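Putative flagellar protein FliS (Parabacteroides merdae ATCC 43184, PDB 4YOK) is of unknown function, its name notwithstanding, and pairs a transthyretin-like (prealbumin-like) beta domain with a second, probably E-set-like beta domain. Local coordinates at residues D63-T69 and E82-L88; L12-Y18 and T92-V98; L25-G29 and F143-N148; G75-N79 and V98-F102. All blocks are in the same frame, centred on the assembly; numbering follows the deposited sequence.

Contact 1. Residues D63-T69 and E82-L88; sequences DGEYRLT and ESVTVNL. With MG (magnesium ion), chain B.
Strands 64-69 and 83-88 form an antiparallel edge pair in one sheet of the prealbumin-like domain, with 83-88 outermost and the two segment axes 4.6 Å apart. Tyr66 and Val86 form a hydrogen-bonded pair at the middle: Val86 N reaches Tyr66 O at 2.8 Å with an N-H...O angle of 174°, and the bond from Tyr66 N to Val86 O is nearly as straight. Flanking pairs Gly64-Leu88 and Leu68-Val84 are bonded in the same way. On the apolar face Leu68 CB lies 4.0 Å from Val86 CG2, its side chain running alongside that of Val84, while Leu88 CD2 slants toward Tyr66 CE2; Val94 of strand 92-97 packs on Leu68, Val84 and Val86. On the other face Asn87 ND2 gives a bent bond of 2.8 Å to Glu65 OE2, on the anti side and somewhat out of the carboxylate plane, the flat groups turned 61° apart. In the conformer described, Thr69 OG1 bonds Glu82 O at 2.8 Å. Glu82 turns its own carboxylate outward, and OE1 binds a magnesium ion at 2.0 Å beside waters 1 and 2. Such a two-faced pair is typical of a beta-sandwich sheet, here the prealbumin-like fold.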
# COMPACT_ATOMS: atom_id res chain seq x y z
N ASP A 63 -22.05 -6.53 -15.50
CA ASP A 63 -21.53 -7.86 -15.78
C ASP A 63 -20.88 -7.88 -17.16
O ASP A 63 -21.35 -7.21 -18.08
CB ASP A 63 -22.66 -8.92 -15.69
CG ASP A 63 -23.16 -9.25 -14.28
OD1 ASP A 63 -22.88 -8.45 -13.34
OD2 ASP A 63 -23.86 -10.29 -14.12
N GLY A 64 -19.77 -8.59 -17.25
CA GLY A 64 -19.02 -8.72 -18.49
C GLY A 64 -17.58 -9.11 -18.25
O GLY A 64 -17.18 -9.39 -17.12
N GLU A 65 -16.80 -9.11 -19.34
CA GLU A 65 -15.39 -9.48 -19.33
C GLU A 65 -14.54 -8.22 -19.23
O GLU A 65 -14.76 -7.26 -19.96
CB GLU A 65 -15.03 -10.29 -20.58
CG GLU A 65 -13.67 -10.95 -20.50
CD GLU A 65 -13.49 -12.12 -21.45
OE1 GLU A 65 -13.20 -11.87 -22.64
OE2 GLU A 65 -13.63 -13.28 -21.00
N TYR A 66 -13.58 -8.23 -18.29
CA TYR A 66 -12.69 -7.10 -18.04
C TYR A 66 -11.25 -7.51 -17.95
O TYR A 66 -10.94 -8.67 -17.63
CB TYR A 66 -13.04 -6.44 -16.69
CG TYR A 66 -14.38 -5.76 -16.64
CD1 TYR A 66 -14.52 -4.42 -17.02
CD2 TYR A 66 -15.51 -6.43 -16.19
CE1 TYR A 66 -15.76 -3.78 -16.96
CE2 TYR A 66 -16.76 -5.81 -16.14
CZ TYR A 66 -16.88 -4.48 -16.53
OH TYR A 66 -18.10 -3.86 -16.48
N ARG A 67 -10.37 -6.54 -18.20
CA ARG A 67 -8.93 -6.72 -18.05
C ARG A 67 -8.46 -5.76 -16.96
O ARG A 67 -8.51 -4.53 -17.13
CB ARG A 67 -8.16 -6.53 -19.37
CG ARG A 67 -6.68 -6.93 -19.25
CD ARG A 67 -5.96 -6.93 -20.59
NE ARG A 67 -5.44 -5.60 -20.92
CZ ARG A 67 -6.03 -4.74 -21.75
NH1 ARG A 67 -7.18 -5.06 -22.35
NH2 ARG A 67 -5.49 -3.56 -21.99
N LEU A 68 -8.06 -6.32 -15.80
CA LEU A 68 -7.60 -5.56 -14.64
C LEU A 68 -6.08 -5.37 -14.72
O LEU A 68 -5.35 -6.37 -14.78
CB LEU A 68 -8.01 -6.29 -13.36
CG LEU A 68 -7.56 -5.65 -12.05
CD1 LEU A 68 -8.25 -4.29 -11.81
CD2 LEU A 68 -7.85 -6.60 -10.91
N THR A 69 -5.61 -4.10 -14.73
CA THR A 69 -4.17 -3.85 -14.83
C THR A 69 -3.70 -2.74 -13.90
O THR A 69 -4.50 -1.97 -13.37
CB THR A 69 -3.78 -3.54 -16.31
OG1 THR A 69 -2.37 -3.53 -16.45
CG2 THR A 69 -4.34 -2.22 -16.80
N GLU A 82 1.43 -5.30 -15.33
CA GLU A 82 0.85 -6.57 -14.86
C GLU A 82 -0.67 -6.53 -15.06
O GLU A 82 -1.29 -5.49 -14.83
CB GLU A 82 1.22 -6.82 -13.38
CG GLU A 82 2.66 -7.27 -13.19
CD GLU A 82 3.12 -8.51 -13.94
OE1 GLU A 82 2.26 -9.32 -14.37
OE2 GLU A 82 4.35 -8.66 -14.16
N SER A 83 -1.25 -7.64 -15.52
CA SER A 83 -2.69 -7.70 -15.80
C SER A 83 -3.31 -9.08 -15.52
O SER A 83 -2.60 -10.08 -15.48
CB SER A 83 -2.96 -7.31 -17.25
OG SER A 83 -2.40 -8.25 -18.15
N VAL A 84 -4.63 -9.12 -15.32
CA VAL A 84 -5.40 -10.35 -15.10
C VAL A 84 -6.80 -10.17 -15.74
O VAL A 84 -7.37 -9.08 -15.69
CB VAL A 84 -5.46 -10.77 -13.58
CG1 VAL A 84 -6.21 -9.77 -12.72
CG2 VAL A 84 -6.02 -12.19 -13.41
N THR A 85 -7.30 -11.24 -16.39
CA THR A 85 -8.62 -11.25 -17.02
C THR A 85 -9.67 -11.63 -15.97
O THR A 85 -9.49 -12.59 -15.22
CB THR A 85 -8.65 -12.15 -18.26
OG1 THR A 85 -7.70 -11.63 -19.18
CG2 THR A 85 -10.02 -12.18 -18.94
N VAL A 86 -10.72 -10.82 -15.90
CA VAL A 86 -11.85 -10.91 -14.97
C VAL A 86 -13.12 -11.23 -15.76
O VAL A 86 -13.49 -10.47 -16.65
CB VAL A 86 -12.02 -9.55 -14.19
CG1 VAL A 86 -13.26 -9.56 -13.31
CG2 VAL A 86 -10.79 -9.20 -13.36
N ASN A 87 -13.82 -12.31 -15.40
CA ASN A 87 -15.12 -12.62 -15.99
C ASN A 87 -16.14 -12.35 -14.90
O ASN A 87 -16.29 -13.16 -13.99
CB ASN A 87 -15.17 -14.04 -16.56
CG ASN A 87 -14.71 -14.11 -18.00
OD1 ASN A 87 -13.65 -14.66 -18.32
ND2 ASN A 87 -15.48 -13.51 -18.91
N LEU A 88 -16.73 -11.13 -14.92
CA LEU A 88 -17.67 -10.70 -13.90
C LEU A 88 -19.08 -11.17 -14.22
O LEU A 88 -19.70 -10.69 -15.17
CB LEU A 88 -17.64 -9.17 -13.72
CG LEU A 88 -18.53 -8.58 -12.62
CD1 LEU A 88 -18.08 -9.01 -11.23
CD2 LEU A 88 -18.53 -7.06 -12.70
MG MG B . 1.27 -11.09 -14.32
O HOH W 1 0.33 -10.43 -15.92
O HOH W 2 2.85 -11.94 -15.32

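Contact 2. Residues L12-Y18 and T92-V98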
# COMPACT_ATOMS: atom_id res chain seq x y z
N LEU A 12 -17.41 -6.60 -7.85
CA LEU A 12 -16.07 -7.13 -8.08
C LEU A 12 -15.19 -6.74 -6.89
O LEU A 12 -15.09 -5.54 -6.55
CB LEU A 12 -15.45 -6.65 -9.40
CG LEU A 12 -13.96 -7.04 -9.64
CD1 LEU A 12 -13.77 -8.58 -9.80
CD2 LEU A 12 -13.39 -6.29 -10.80
N VAL A 13 -14.58 -7.73 -6.23
CA VAL A 13 -13.70 -7.51 -5.08
C VAL A 13 -12.34 -8.04 -5.46
O VAL A 13 -12.24 -9.08 -6.09
CB VAL A 13 -14.25 -8.17 -3.77
CG1 VAL A 13 -13.25 -8.05 -2.62
CG2 VAL A 13 -15.58 -7.54 -3.36
N GLY A 14 -11.30 -7.34 -5.06
CA GLY A 14 -9.97 -7.81 -5.38
C GLY A 14 -8.89 -7.35 -4.44
O GLY A 14 -9.14 -6.58 -3.50
N ARG A 15 -7.69 -7.87 -4.68
CA ARG A 15 -6.48 -7.55 -3.92
C ARG A 15 -5.29 -7.52 -4.84
O ARG A 15 -5.18 -8.36 -5.73
CB ARG A 15 -6.20 -8.64 -2.84
CG ARG A 15 -7.01 -8.59 -1.56
CD ARG A 15 -6.84 -9.89 -0.80
NE ARG A 15 -7.30 -11.01 -1.63
CZ ARG A 15 -6.96 -12.28 -1.47
NH1 ARG A 15 -6.17 -12.65 -0.46
NH2 ARG A 15 -7.40 -13.20 -2.31
N VAL A 16 -4.37 -6.60 -4.58
CA VAL A 16 -3.05 -6.59 -5.22
C VAL A 16 -2.17 -7.46 -4.32
O VAL A 16 -2.14 -7.23 -3.10
CB VAL A 16 -2.50 -5.15 -5.39
CG1 VAL A 16 -1.09 -5.18 -5.96
CG2 VAL A 16 -3.43 -4.34 -6.29
N THR A 17 -1.46 -8.43 -4.88
CA THR A 17 -0.67 -9.36 -4.07
C THR A 17 0.75 -9.60 -4.59
O THR A 17 1.07 -9.29 -5.73
CB THR A 17 -1.38 -10.75 -4.04
OG1 THR A 17 -1.49 -11.24 -5.38
CG2 THR A 17 -2.76 -10.73 -3.32
N TYR A 18 1.58 -10.18 -3.73
CA TYR A 18 2.89 -10.69 -4.11
C TYR A 18 3.01 -12.08 -3.50
O TYR A 18 2.94 -12.19 -2.28
CB TYR A 18 4.05 -9.78 -3.67
CG TYR A 18 5.41 -10.40 -3.96
CD1 TYR A 18 5.78 -10.75 -5.26
CD2 TYR A 18 6.29 -10.71 -2.93
CE1 TYR A 18 7.02 -11.31 -5.53
CE2 TYR A 18 7.52 -11.31 -3.18
CZ TYR A 18 7.88 -11.61 -4.48
OH TYR A 18 9.09 -12.23 -4.73
N THR A 92 -17.89 -11.59 -7.70
CA THR A 92 -16.63 -12.17 -8.19
C THR A 92 -15.43 -11.61 -7.44
O THR A 92 -15.40 -10.42 -7.09
CB THR A 92 -16.52 -11.91 -9.71
OG1 THR A 92 -17.66 -12.45 -10.36
CG2 THR A 92 -15.27 -12.52 -10.35
N GLU A 93 -14.43 -12.47 -7.18
CA GLU A 93 -13.21 -12.05 -6.49
C GLU A 93 -11.99 -12.44 -7.32
O GLU A 93 -11.94 -13.54 -7.87
CB GLU A 93 -13.12 -12.66 -5.08
CG GLU A 93 -14.24 -12.25 -4.15
CD GLU A 93 -14.36 -13.01 -2.84
OE1 GLU A 93 -13.46 -13.82 -2.53
OE2 GLU A 93 -15.37 -12.80 -2.13
N VAL A 94 -11.01 -11.54 -7.39
CA VAL A 94 -9.79 -11.75 -8.15
C VAL A 94 -8.57 -11.21 -7.38
O VAL A 94 -8.73 -10.45 -6.42
CB VAL A 94 -9.97 -11.06 -9.55
CG1 VAL A 94 -10.02 -9.53 -9.44
CG2 VAL A 94 -8.89 -11.51 -10.53
N ASN A 95 -7.37 -11.64 -7.77
CA ASN A 95 -6.17 -11.03 -7.25
C ASN A 95 -5.31 -10.58 -8.44
O ASN A 95 -5.47 -11.11 -9.55
CB ASN A 95 -5.39 -11.91 -6.27
CG ASN A 95 -4.64 -13.04 -6.93
OD1 ASN A 95 -5.24 -13.87 -7.60
ND2 ASN A 95 -3.33 -13.09 -6.75
N LEU A 96 -4.44 -9.62 -8.21
CA LEU A 96 -3.53 -9.17 -9.25
C LEU A 96 -2.11 -9.24 -8.71
O LEU A 96 -1.81 -8.57 -7.73
CB LEU A 96 -3.90 -7.74 -9.73
CG LEU A 96 -2.93 -7.09 -10.73
CD1 LEU A 96 -2.97 -7.82 -12.09
CD2 LEU A 96 -3.20 -5.59 -10.86
N GLU A 97 -1.26 -10.09 -9.32
CA GLU A 97 0.15 -10.29 -8.93
C GLU A 97 1.03 -9.22 -9.52
O GLU A 97 0.97 -8.94 -10.73
CB GLU A 97 0.68 -11.67 -9.39
CG GLU A 97 0.38 -12.81 -8.44
CD GLU A 97 1.17 -12.83 -7.14
OE1 GLU A 97 2.42 -12.84 -7.17
OE2 GLU A 97 0.51 -12.91 -6.08
N VAL A 98 1.84 -8.59 -8.66
CA VAL A 98 2.82 -7.57 -9.07
C VAL A 98 4.21 -7.94 -8.52
O VAL A 98 4.33 -8.91 -7.75
CB VAL A 98 2.37 -6.16 -8.61
CG1 VAL A 98 1.01 -5.78 -9.23
CG2 VAL A 98 2.36 -6.05 -7.07
O HOH W 3 -8.96 -11.42 -3.84
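Thr92 O takes the N-H of Val13 at 2.9 Å and opens a parallel pairing between strands 12-18 and 92-97, with the CD1 methyl of Leu12 beside the same carbonyl. Glu93 follows on the opposite face, the one that also carries Val13. Val94 returns to the apolar face, where CG1 meets Leu12 CD1 obliquely at 3.9 Å; here the backbone pairing slackens, Arg15 N standing 3.3 Å from Val94 O, and water 3 bridges that oxygen to Arg15 NE, lying in the guanidinium plane. Asn95 carries CG between its backbone N and carbonyl carbon (chi1 74°), which sends ND2 across to Thr17 OG1 at 2.9 Å, the hydroxyl lying in the amide plane. Leu96 restores regular pairing, with N bonded to Arg15 O and O to Thr17 N. Glu97 bends back at chi2 (-72°), so that OE2 accepts the Thr17 hydroxyl at 2.7 Å from above the carboxylate plane; both its oxygens also receive backbone N-H groups, OE1 from Gln19 and OE2 from Gly20. A leucine in place of Glu97 would probably leave the Thr17 hydroxyl without its acceptor and those two turn amides without their carboxylate. Val98 ends the pairing: its N meets Thr17 O at 3.1 Å, and its side chain crosses that of Val16 at about a right angle, CG2 3.7 Å from Val16 CG1. Thr17 OG1 thus accepts from an amide and donates to a carboxylate, which sets the direction of its hydroxyl, while the Glu97 carboxylate links the strand pair to the turn after Tyr18.

Contact 3. Residues L25-G29 and F143-N148; sequences LRGTG and FADDVN
Asp145 OD1 is gripped by two backbone N-H groups, from Val147 at 3.0 Å on its anti lone pair and from Asn148 at 2.8 Å from above the carboxylate plane. This Asx turn, extended into an Asx motif, shapes a loop of the C-terminal E-set-like domain where it faces loop 25-29 of the transthyretin-like domain. The carboxylate reaches across with both oxygens. OD1 makes a long salt bridge of 3.3 Å to Arg26 NE, while OD2 accepts the hydroxyl of Thr28 OG1 at 2.7 Å on its syn side. Thr28 OG1 in turn accepts a hydrogen bond from Arg26 NE, so acid, hydroxyl and guanidinium close a compact triangle. An alanine at Asp145 is likely to leave Arg26 and the Thr28 hydroxyl without their partner and the Val147 and Asn148 amides without their acceptor, relaxing the turn that faces the other domain. Two waters widen the polar seam: water 5 links Gly27 N to Asp145 OD2, and water 4 joins Arg26 NH1 to Asp146 OD1. Arg26 runs extended from CG to NE, which lays its guanidinium between the two loops. One face of that group receives Thr28 O, and against the opposite face rests Val147 CG2, 3.6 Å from Arg26 NH1.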
# COMPACT_ATOMS: atom_id res chain seq x y z
N LEU A 25 -0.42 -0.70 1.43
CA LEU A 25 -0.19 0.50 0.63
C LEU A 25 -0.80 1.76 1.21
O LEU A 25 -1.53 1.71 2.19
CB LEU A 25 -0.85 0.24 -0.76
CG LEU A 25 -0.36 -1.02 -1.53
CD1 LEU A 25 -1.28 -1.35 -2.67
CD2 LEU A 25 1.06 -0.85 -2.04
N ARG A 26 -0.56 2.89 0.54
CA ARG A 26 -1.23 4.14 0.92
C ARG A 26 -2.62 4.03 0.32
O ARG A 26 -2.76 3.93 -0.92
CB ARG A 26 -0.49 5.37 0.40
CG ARG A 26 -1.33 6.63 0.63
CD ARG A 26 -0.58 7.94 0.43
NE ARG A 26 -1.54 9.05 0.57
CZ ARG A 26 -1.58 10.14 -0.18
NH1 ARG A 26 -0.67 10.35 -1.13
NH2 ARG A 26 -2.53 11.05 0.01
N GLY A 27 -3.62 3.97 1.19
CA GLY A 27 -5.01 3.78 0.77
C GLY A 27 -5.84 5.03 0.76
O GLY A 27 -7.06 4.94 0.80
N THR A 28 -5.20 6.21 0.74
CA THR A 28 -5.89 7.51 0.76
C THR A 28 -5.47 8.39 -0.43
O THR A 28 -4.41 8.15 -1.01
CB THR A 28 -5.54 8.27 2.05
OG1 THR A 28 -4.11 8.45 2.11
CG2 THR A 28 -6.07 7.57 3.33
N GLY A 29 -6.25 9.43 -0.70
CA GLY A 29 -5.95 10.46 -1.70
C GLY A 29 -5.73 9.97 -3.12
O GLY A 29 -5.06 10.65 -3.90
N PHE A 143 -6.01 5.11 9.66
CA PHE A 143 -5.27 5.44 8.42
C PHE A 143 -3.93 6.07 8.75
O PHE A 143 -3.86 7.08 9.46
CB PHE A 143 -6.09 6.41 7.53
CG PHE A 143 -7.31 5.75 6.94
CD1 PHE A 143 -7.21 4.98 5.78
CD2 PHE A 143 -8.56 5.89 7.53
CE1 PHE A 143 -8.34 4.37 5.23
CE2 PHE A 143 -9.69 5.27 6.99
CZ PHE A 143 -9.57 4.51 5.83
N ALA A 144 -2.85 5.47 8.23
CA ALA A 144 -1.49 6.01 8.44
C ALA A 144 -0.70 5.85 7.18
O ALA A 144 -0.61 4.74 6.65
CB ALA A 144 -0.80 5.29 9.60
N ASP A 145 -0.13 6.94 6.66
CA ASP A 145 0.73 6.88 5.47
C ASP A 145 1.64 8.12 5.44
O ASP A 145 1.64 8.90 6.40
CB ASP A 145 -0.09 6.71 4.17
CG ASP A 145 -1.17 7.75 3.98
OD1 ASP A 145 -0.82 8.94 3.82
OD2 ASP A 145 -2.37 7.36 3.90
N ASP A 146 2.44 8.29 4.37
CA ASP A 146 3.40 9.39 4.27
C ASP A 146 2.74 10.80 4.33
O ASP A 146 3.41 11.75 4.70
CB ASP A 146 4.28 9.26 3.01
CG ASP A 146 3.57 9.11 1.68
OD1 ASP A 146 2.33 9.21 1.66
OD2 ASP A 146 4.25 8.84 0.67
N VAL A 147 1.42 10.90 4.00
CA VAL A 147 0.68 12.18 4.03
C VAL A 147 -0.23 12.22 5.25
O VAL A 147 -0.35 13.26 5.89
CB VAL A 147 -0.14 12.40 2.71
CG1 VAL A 147 -0.99 13.67 2.77
CG2 VAL A 147 0.78 12.43 1.49
N ASN A 148 -0.89 11.10 5.56
CA ASN A 148 -1.86 11.02 6.64
C ASN A 148 -1.23 10.47 7.88
O ASN A 148 -1.15 9.27 8.05
CB ASN A 148 -3.05 10.15 6.23
CG ASN A 148 -3.80 10.73 5.08
OD1 ASN A 148 -3.44 10.53 3.91
ND2 ASN A 148 -4.81 11.52 5.40
O HOH W 4 2.01 9.45 -1.15
O HOH W 5 -3.05 4.76 3.91

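Contact 4. Residues G75-N79 and V98-F102; sequences GPWVN and VTPYF
Two loops meet here in a single backbone bridge between Trp77 and Pro100, where the chain leaves the transthyretin-like domain for the C-terminal one. Pro76, centre of an inverse gamma turn, offers its carbonyl to the second loop: Tyr101 N bonds Pro76 O at 3.2 Å, coming from above the carbonyl plane. The same oxygen receives water 6, which also accepts from Phe102 N. Further along, Val78 N meets Thr99 O at 2.9 Å with an N-H...O angle of 165°, and water 7 spans Val78 O and Thr99 N. Trp77 has CG between its backbone N and carbonyl carbon (chi1 50°), folding the indole back over its own loop, with Gly75 CA above the ring centre on one face. Val98 lies against the opposite face, its CB 4.2 Å from the centroid of the five-membered ring in a CH-pi contact and CG2 over the same face toward the six-membered ring, nearest CE3. Val78 CG2 runs beside the Thr99 side chain. Tyr101 spreads its ring along the backbone of 76-78, where Val78 N stands over one face, and the side chain also touches Ala189 of strand 182-189. At the ring's edge Tyr101 OH is 2.7 Å from water 8, which accepts from Asn79 N.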
# COMPACT_ATOMS: atom_id res chain seq x y z
N GLY A 75 2.78 2.89 -8.16
CA GLY A 75 2.86 1.84 -7.15
C GLY A 75 4.27 1.43 -6.79
O GLY A 75 5.19 1.60 -7.59
N PRO A 76 4.46 0.83 -5.60
CA PRO A 76 5.83 0.42 -5.17
C PRO A 76 6.25 -0.92 -5.81
O PRO A 76 6.68 -1.87 -5.12
CB PRO A 76 5.67 0.29 -3.66
CG PRO A 76 4.25 -0.20 -3.48
CD PRO A 76 3.47 0.58 -4.53
N TRP A 77 6.10 -1.02 -7.14
CA TRP A 77 6.40 -2.24 -7.88
C TRP A 77 6.92 -1.92 -9.28
O TRP A 77 6.75 -0.79 -9.75
CB TRP A 77 5.16 -3.16 -7.95
CG TRP A 77 3.89 -2.49 -8.41
CD1 TRP A 77 3.60 -2.00 -9.65
CD2 TRP A 77 2.74 -2.21 -7.59
NE1 TRP A 77 2.34 -1.42 -9.65
CE2 TRP A 77 1.77 -1.60 -8.42
CE3 TRP A 77 2.42 -2.48 -6.25
CZ2 TRP A 77 0.50 -1.24 -7.94
CZ3 TRP A 77 1.17 -2.12 -5.77
CH2 TRP A 77 0.22 -1.51 -6.62
N VAL A 78 7.58 -2.92 -9.92
CA VAL A 78 8.13 -2.79 -11.27
C VAL A 78 7.02 -2.32 -12.21
O VAL A 78 5.90 -2.82 -12.14
CB VAL A 78 8.77 -4.12 -11.80
CG1 VAL A 78 9.45 -3.92 -13.15
CG2 VAL A 78 9.76 -4.71 -10.80
N ASN A 79 7.34 -1.40 -13.11
CA ASN A 79 6.41 -0.88 -14.10
C ASN A 79 6.32 -1.87 -15.28
O ASN A 79 6.74 -1.57 -16.40
CB ASN A 79 6.85 0.52 -14.56
CG ASN A 79 5.79 1.25 -15.32
OD1 ASN A 79 4.59 1.02 -15.12
ND2 ASN A 79 6.20 2.15 -16.20
N VAL A 98 1.84 -8.59 -8.66
CA VAL A 98 2.82 -7.57 -9.07
C VAL A 98 4.21 -7.94 -8.52
O VAL A 98 4.33 -8.91 -7.75
CB VAL A 98 2.37 -6.16 -8.61
CG1 VAL A 98 1.01 -5.78 -9.23
CG2 VAL A 98 2.36 -6.05 -7.07
N THR A 99 5.25 -7.18 -8.92
CA THR A 99 6.60 -7.43 -8.41
C THR A 99 7.07 -6.22 -7.62
O THR A 99 7.57 -5.26 -8.23
CB THR A 99 7.60 -7.79 -9.52
OG1 THR A 99 7.02 -8.81 -10.34
CG2 THR A 99 8.95 -8.26 -8.94
N PRO A 100 6.88 -6.23 -6.28
CA PRO A 100 7.33 -5.07 -5.47
C PRO A 100 8.84 -4.91 -5.51
O PRO A 100 9.54 -5.91 -5.69
CB PRO A 100 6.86 -5.42 -4.05
CG PRO A 100 5.89 -6.58 -4.19
CD PRO A 100 6.29 -7.29 -5.45
N TYR A 101 9.35 -3.68 -5.31
CA TYR A 101 10.81 -3.45 -5.25
C TYR A 101 11.35 -4.05 -3.95
O TYR A 101 12.38 -4.72 -3.96
CB TYR A 101 11.09 -1.93 -5.28
CG TYR A 101 10.74 -1.30 -6.60
CD1 TYR A 101 11.42 -1.65 -7.77
CD2 TYR A 101 9.68 -0.40 -6.69
CE1 TYR A 101 11.05 -1.11 -9.00
CE2 TYR A 101 9.34 0.19 -7.92
CZ TYR A 101 10.04 -0.16 -9.06
OH TYR A 101 9.72 0.38 -10.28
N PHE A 102 10.61 -3.83 -2.86
CA PHE A 102 10.93 -4.28 -1.50
C PHE A 102 9.71 -4.82 -0.77
O PHE A 102 8.58 -4.46 -1.07
CB PHE A 102 11.49 -3.10 -0.66
CG PHE A 102 12.77 -2.52 -1.23
CD1 PHE A 102 13.99 -3.16 -1.03
CD2 PHE A 102 12.74 -1.37 -2.01
CE1 PHE A 102 15.16 -2.66 -1.61
CE2 PHE A 102 13.92 -0.85 -2.57
CZ PHE A 102 15.11 -1.52 -2.39
O HOH W 6 8.04 -2.22 -2.68
O HOH W 7 4.92 -5.27 -11.11
O HOH W 8 10.16 -0.25 -12.89

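In the fold
Contacts 1 and 2 are strand pairings within the transthyretin-like domain, antiparallel in one and parallel in the other. Both are partly buried, and they belong to different sheets whose apolar faces meet in the core, as where Val86 CG1 packs on Leu12 CD1. Contacts 3 and 4 join loops and lack their regular register. Contact 4, partly buried, shares Val98 with contact 2 and uses aromatic packing with a few backbone bonds as the chain passes into the second domain. Contact 3 lies at the surface, bridges the two domains through charge, hydroxyl and water, and touches contact 4 at Leu25, which packs on Pro76 and Trp77. Contact 1 is remote from contact 3, their centres about 27 Å apart.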